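Local coordinates for protein separin (Saccharomyces cerevisiae, PDB 5U1T) that cleaves the MCD1/SCC1 subunit of cohesin at the onset of anaphase as a caspase-like cysteine protease, allowing chromosomes to segregate, at residues K765-A770 with S793-Q798; S772-K777 with L786-S791. All blocks are in the same frame, centred on the assembly; numbering follows the deposited sequence.

Interaction 1 of 2, residues K765-A770 with S793-Q798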
# COMPACT_ATOMS: atom_id res chain seq x y z
N LYS A 765 -5.10 -11.99 7.11
CA LYS A 765 -5.15 -10.91 8.07
C LYS A 765 -4.91 -9.58 7.35
O LYS A 765 -5.58 -8.59 7.61
CB LYS A 765 -4.12 -11.10 9.16
CG LYS A 765 -4.34 -12.28 10.04
CD LYS A 765 -3.21 -12.39 11.03
CE LYS A 765 -3.33 -13.65 11.85
NZ LYS A 765 -2.15 -13.85 12.71
N ALA A 766 -3.93 -9.59 6.45
CA ALA A 766 -3.58 -8.42 5.68
C ALA A 766 -4.80 -7.93 4.91
O ALA A 766 -5.07 -6.74 4.86
CB ALA A 766 -2.44 -8.72 4.74
N GLN A 767 -5.54 -8.86 4.34
CA GLN A 767 -6.73 -8.49 3.57
C GLN A 767 -7.88 -8.05 4.45
O GLN A 767 -8.68 -7.21 4.06
CB GLN A 767 -7.17 -9.66 2.71
CG GLN A 767 -6.35 -9.82 1.48
CD GLN A 767 -7.10 -10.60 0.42
OE1 GLN A 767 -7.81 -11.58 0.73
NE2 GLN A 767 -6.96 -10.17 -0.84
N ASN A 768 -8.00 -8.64 5.63
CA ASN A 768 -9.07 -8.24 6.52
C ASN A 768 -8.80 -6.85 7.10
O ASN A 768 -9.73 -6.07 7.28
CB ASN A 768 -9.25 -9.27 7.64
CG ASN A 768 -9.88 -10.56 7.13
OD1 ASN A 768 -10.45 -10.60 6.03
ND2 ASN A 768 -9.77 -11.63 7.91
N LEU A 769 -7.55 -6.54 7.34
CA LEU A 769 -7.21 -5.25 7.86
C LEU A 769 -7.50 -4.20 6.82
O LEU A 769 -7.93 -3.12 7.13
CB LEU A 769 -5.74 -5.19 8.19
CG LEU A 769 -5.32 -5.73 9.54
CD1 LEU A 769 -3.85 -5.44 9.68
CD2 LEU A 769 -6.06 -5.04 10.65
N ALA A 770 -7.30 -4.53 5.57
CA ALA A 770 -7.53 -3.60 4.50
C ALA A 770 -9.00 -3.35 4.32
O ALA A 770 -9.39 -2.29 3.92
CB ALA A 770 -6.91 -4.11 3.22
N SER A 793 -2.79 -5.20 -3.79
CA SER A 793 -2.46 -5.97 -4.98
C SER A 793 -1.43 -7.02 -4.61
O SER A 793 -1.46 -8.13 -5.13
CB SER A 793 -1.95 -5.06 -6.11
OG SER A 793 -0.96 -4.16 -5.64
N PHE A 794 -0.53 -6.66 -3.70
CA PHE A 794 0.50 -7.56 -3.21
C PHE A 794 -0.13 -8.79 -2.58
O PHE A 794 0.27 -9.92 -2.88
CB PHE A 794 1.39 -6.84 -2.18
CG PHE A 794 2.44 -7.72 -1.53
CD1 PHE A 794 2.08 -8.69 -0.58
CD2 PHE A 794 3.78 -7.55 -1.83
CE1 PHE A 794 3.04 -9.49 0.02
CE2 PHE A 794 4.75 -8.34 -1.22
CZ PHE A 794 4.38 -9.31 -0.29
N SER A 795 -1.11 -8.58 -1.71
CA SER A 795 -1.68 -9.70 -0.99
C SER A 795 -2.47 -10.62 -1.95
O SER A 795 -2.48 -11.81 -1.74
CB SER A 795 -2.55 -9.23 0.17
OG SER A 795 -3.82 -8.85 -0.29
N PHE A 796 -3.08 -10.10 -3.01
CA PHE A 796 -3.62 -11.00 -4.04
C PHE A 796 -2.52 -11.80 -4.77
O PHE A 796 -2.61 -13.02 -4.87
CB PHE A 796 -4.46 -10.24 -5.06
CG PHE A 796 -5.88 -10.03 -4.63
CD1 PHE A 796 -6.81 -11.07 -4.71
CD2 PHE A 796 -6.29 -8.81 -4.11
CE1 PHE A 796 -8.12 -10.90 -4.30
CE2 PHE A 796 -7.60 -8.62 -3.69
CZ PHE A 796 -8.52 -9.66 -3.79
N PHE A 797 -1.50 -11.12 -5.27
CA PHE A 797 -0.32 -11.79 -5.81
C PHE A 797 0.18 -12.89 -4.84
O PHE A 797 0.35 -14.04 -5.23
CB PHE A 797 0.80 -10.78 -6.08
CG PHE A 797 0.45 -9.69 -7.06
CD1 PHE A 797 -0.67 -9.78 -7.87
CD2 PHE A 797 1.24 -8.55 -7.16
CE1 PHE A 797 -0.99 -8.75 -8.78
CE2 PHE A 797 0.94 -7.52 -8.05
CZ PHE A 797 -0.18 -7.63 -8.87
N GLN A 798 0.38 -12.54 -3.58
CA GLN A 798 0.91 -13.49 -2.63
C GLN A 798 0.01 -14.71 -2.44
O GLN A 798 0.50 -15.84 -2.44
CB GLN A 798 1.15 -12.81 -1.28
CG GLN A 798 2.24 -13.47 -0.45
CD GLN A 798 3.45 -13.85 -1.29
OE1 GLN A 798 4.19 -12.99 -1.79
NE2 GLN A 798 3.65 -15.15 -1.48
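Gln767 reaches across to Ser795 and Phe796 within an antiparallel helical hairpin. The hairpin is made of helices 756-775 and 782-805, which follow each other in the chain. The two backbones are closest where CA of Gln767 lies 6.9 Å from CA of Ser795. The CB of Gln767 points at the second helix. From there CG stands anti to the carbonyl carbon (chi1 -78°), and the chain runs on extended toward the second helix. CG meets OG of Ser795 at 3.2 Å and lies 4.1 Å from CB of the same serine. CD is the next atom to pass the hydroxyl, 3.8 Å from Ser795 OG. At the tip, NE2 sits over one face of the Phe796 ring. The amide plane and the ring plane are 74° apart, so the amide meets the ring steeply and does not stack flat on it. The CB of Phe796 does not point straight at helix 756-775, but the ring end comes nearer. Ser795 OG hydrogen-bonds the backbone oxygen of Leu792 in its own helix. Phe796 also packs on Tyr815, Glu818 and Leu819 of helix 809-825. Gln767 and Phe796 each also pack on an aromatic side chain of the other protein's chain. With an alanine here in place of Phe796, the amide of Gln767 would probably lose the surface it rests on and be set freer to turn. NE2 stands 3.3 Å above the ring plane, off centre, nearest to the rim atom CE2 of Phe796 and almost as near to CZ.

Interaction 2 of 2, residues S772-K777 with L786-S791; sequences SLLKKK and LALLKS
Leu788 sends one methyl group against two consecutive leucines, Leu773 and Leu774. It does so from the second helix of an antiparallel helical hairpin, not far from the turn that joins the two helices. The nearest CA atoms, of Leu773 and Leu788, are 9.0 Å apart. Leucine side chains bridge that distance, and the contact is wholly apolar, with no hydrogen bond across it. CB of Leu788 points at the first helix. Its CG stands anti to the backbone N (chi1 -176°), which carries the branch outward to meet the other helix. CD2 is the branch that does the touching. Leu773 has CG placed the same way. It comes from the facing helix, and the two side chains run alongside each other, pointing opposite ways. Their CD2 methyls meet at 3.8 Å. Leu774 behaves differently. Its CB does not point at the second helix, but CG anti to the carbonyl carbon (chi1 -66°) brings the end of the chain nearer. It passes Leu788 at a slant, with CD2 of Leu774 3.4 Å from CD2 of Leu788. CG of Leu774 is farther back, 4.1 Å from the same methyl. The two leucines thus approach Leu788 CD2 from directions about 80° apart, and the methyl lies in the angle between them. The other protein's chain adds an apolar side chain against Leu788. Within separin, Leu773 also packs on Ile736 and Leu737 of helix 729-752, while Leu786 and Leu789 of the second helix lie against helix 602-617.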
# COMPACT_ATOMS: atom_id res chain seq x y z
N SER A 772 -11.11 -3.38 6.78
CA SER A 772 -11.50 -2.55 7.89
C SER A 772 -10.95 -1.15 7.76
O SER A 772 -11.51 -0.22 8.28
CB SER A 772 -11.12 -3.19 9.22
OG SER A 772 -9.89 -2.70 9.70
N LEU A 773 -9.86 -1.01 7.03
CA LEU A 773 -9.25 0.29 6.80
C LEU A 773 -10.11 1.10 5.86
O LEU A 773 -10.18 2.29 5.96
CB LEU A 773 -7.88 0.12 6.20
CG LEU A 773 -7.03 1.37 6.09
CD1 LEU A 773 -5.58 0.97 6.06
CD2 LEU A 773 -7.37 2.11 4.83
N LEU A 774 -10.77 0.43 4.94
CA LEU A 774 -11.63 1.11 4.01
C LEU A 774 -12.94 1.50 4.63
O LEU A 774 -13.60 2.38 4.14
CB LEU A 774 -11.92 0.20 2.83
CG LEU A 774 -10.73 -0.12 1.96
CD1 LEU A 774 -11.12 -1.13 0.93
CD2 LEU A 774 -10.21 1.13 1.30
N LYS A 775 -13.32 0.87 5.71
CA LYS A 775 -14.59 1.22 6.31
C LYS A 775 -14.48 2.42 7.21
O LYS A 775 -15.47 3.03 7.56
CB LYS A 775 -15.20 0.02 7.01
CG LYS A 775 -15.96 -0.87 6.06
CD LYS A 775 -15.56 -2.32 6.24
CE LYS A 775 -15.13 -2.59 7.68
NZ LYS A 775 -15.19 -4.03 8.08
N LYS A 776 -13.27 2.77 7.60
CA LYS A 776 -13.07 3.95 8.39
C LYS A 776 -13.64 5.12 7.62
O LYS A 776 -13.42 5.26 6.43
CB LYS A 776 -11.59 4.21 8.57
CG LYS A 776 -10.99 3.65 9.84
CD LYS A 776 -11.77 2.49 10.39
CE LYS A 776 -10.88 1.59 11.21
NZ LYS A 776 -11.71 0.69 12.04
N LYS A 777 -14.28 6.05 8.31
CA LYS A 777 -14.91 7.21 7.66
C LYS A 777 -14.04 8.18 6.85
O LYS A 777 -14.57 8.97 6.10
CB LYS A 777 -15.75 7.97 8.66
CG LYS A 777 -17.14 7.39 8.81
CD LYS A 777 -17.75 7.78 10.15
CE LYS A 777 -18.22 6.56 10.94
NZ LYS A 777 -17.89 6.65 12.39
N LEU A 786 -2.37 5.20 -2.19
CA LEU A 786 -1.37 4.53 -2.99
C LEU A 786 -0.74 3.42 -2.17
O LEU A 786 -0.46 2.36 -2.70
CB LEU A 786 -0.30 5.52 -3.47
CG LEU A 786 -0.76 6.69 -4.34
CD1 LEU A 786 0.40 7.64 -4.62
CD2 LEU A 786 -1.43 6.23 -5.63
N ALA A 787 -0.53 3.67 -0.88
CA ALA A 787 0.04 2.67 0.01
C ALA A 787 -0.81 1.41 -0.02
O ALA A 787 -0.31 0.31 -0.17
CB ALA A 787 0.15 3.20 1.42
N LEU A 788 -2.12 1.63 0.13
CA LEU A 788 -3.12 0.58 0.18
C LEU A 788 -3.28 -0.13 -1.16
O LEU A 788 -3.64 -1.30 -1.19
CB LEU A 788 -4.45 1.19 0.61
CG LEU A 788 -5.59 0.21 0.81
CD1 LEU A 788 -5.17 -0.82 1.84
CD2 LEU A 788 -6.80 0.98 1.26
N LEU A 789 -3.04 0.58 -2.25
CA LEU A 789 -3.08 -0.03 -3.57
C LEU A 789 -1.93 -1.02 -3.71
O LEU A 789 -2.13 -2.15 -4.13
CB LEU A 789 -3.00 1.05 -4.65
CG LEU A 789 -4.35 1.67 -4.97
CD1 LEU A 789 -4.21 2.78 -6.00
CD2 LEU A 789 -5.33 0.60 -5.45
N LYS A 790 -0.74 -0.58 -3.34
CA LYS A 790 0.45 -1.42 -3.41
C LYS A 790 0.25 -2.64 -2.52
O LYS A 790 0.53 -3.77 -2.91
CB LYS A 790 1.69 -0.62 -3.00
CG LYS A 790 2.38 0.12 -4.15
CD LYS A 790 2.91 -0.89 -5.24
CE LYS A 790 3.75 -0.20 -6.38
NZ LYS A 790 4.21 -1.18 -7.45
N SER A 791 -0.29 -2.42 -1.33
CA SER A 791 -0.48 -3.50 -0.36
C SER A 791 -1.56 -4.50 -0.75
O SER A 791 -1.42 -5.70 -0.48
CB SER A 791 -0.80 -2.91 1.00
OG SER A 791 0.38 -2.78 1.77

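From the N terminus, the chain enters helix 756-775 and passes first 765-770, then 772-777. It turns back into helix 782-805, where 786-791 closes the inner loop of interaction 2. Farther on, 793-798 closes the wider loop of interaction 1, so interaction 2 is nested inside interaction 1. The inner contact spans 8 intervening residues and the outer one 22. Their centres are 10 Å apart, and they touch where Ala770 CB meets Leu788 CD1 at 4.0 Å. Both join the same antiparallel pair of helices, and helix 729-752 packs against both. The pair lies near the middle of the chain, away from Cys1497, the probable catalytic cysteine.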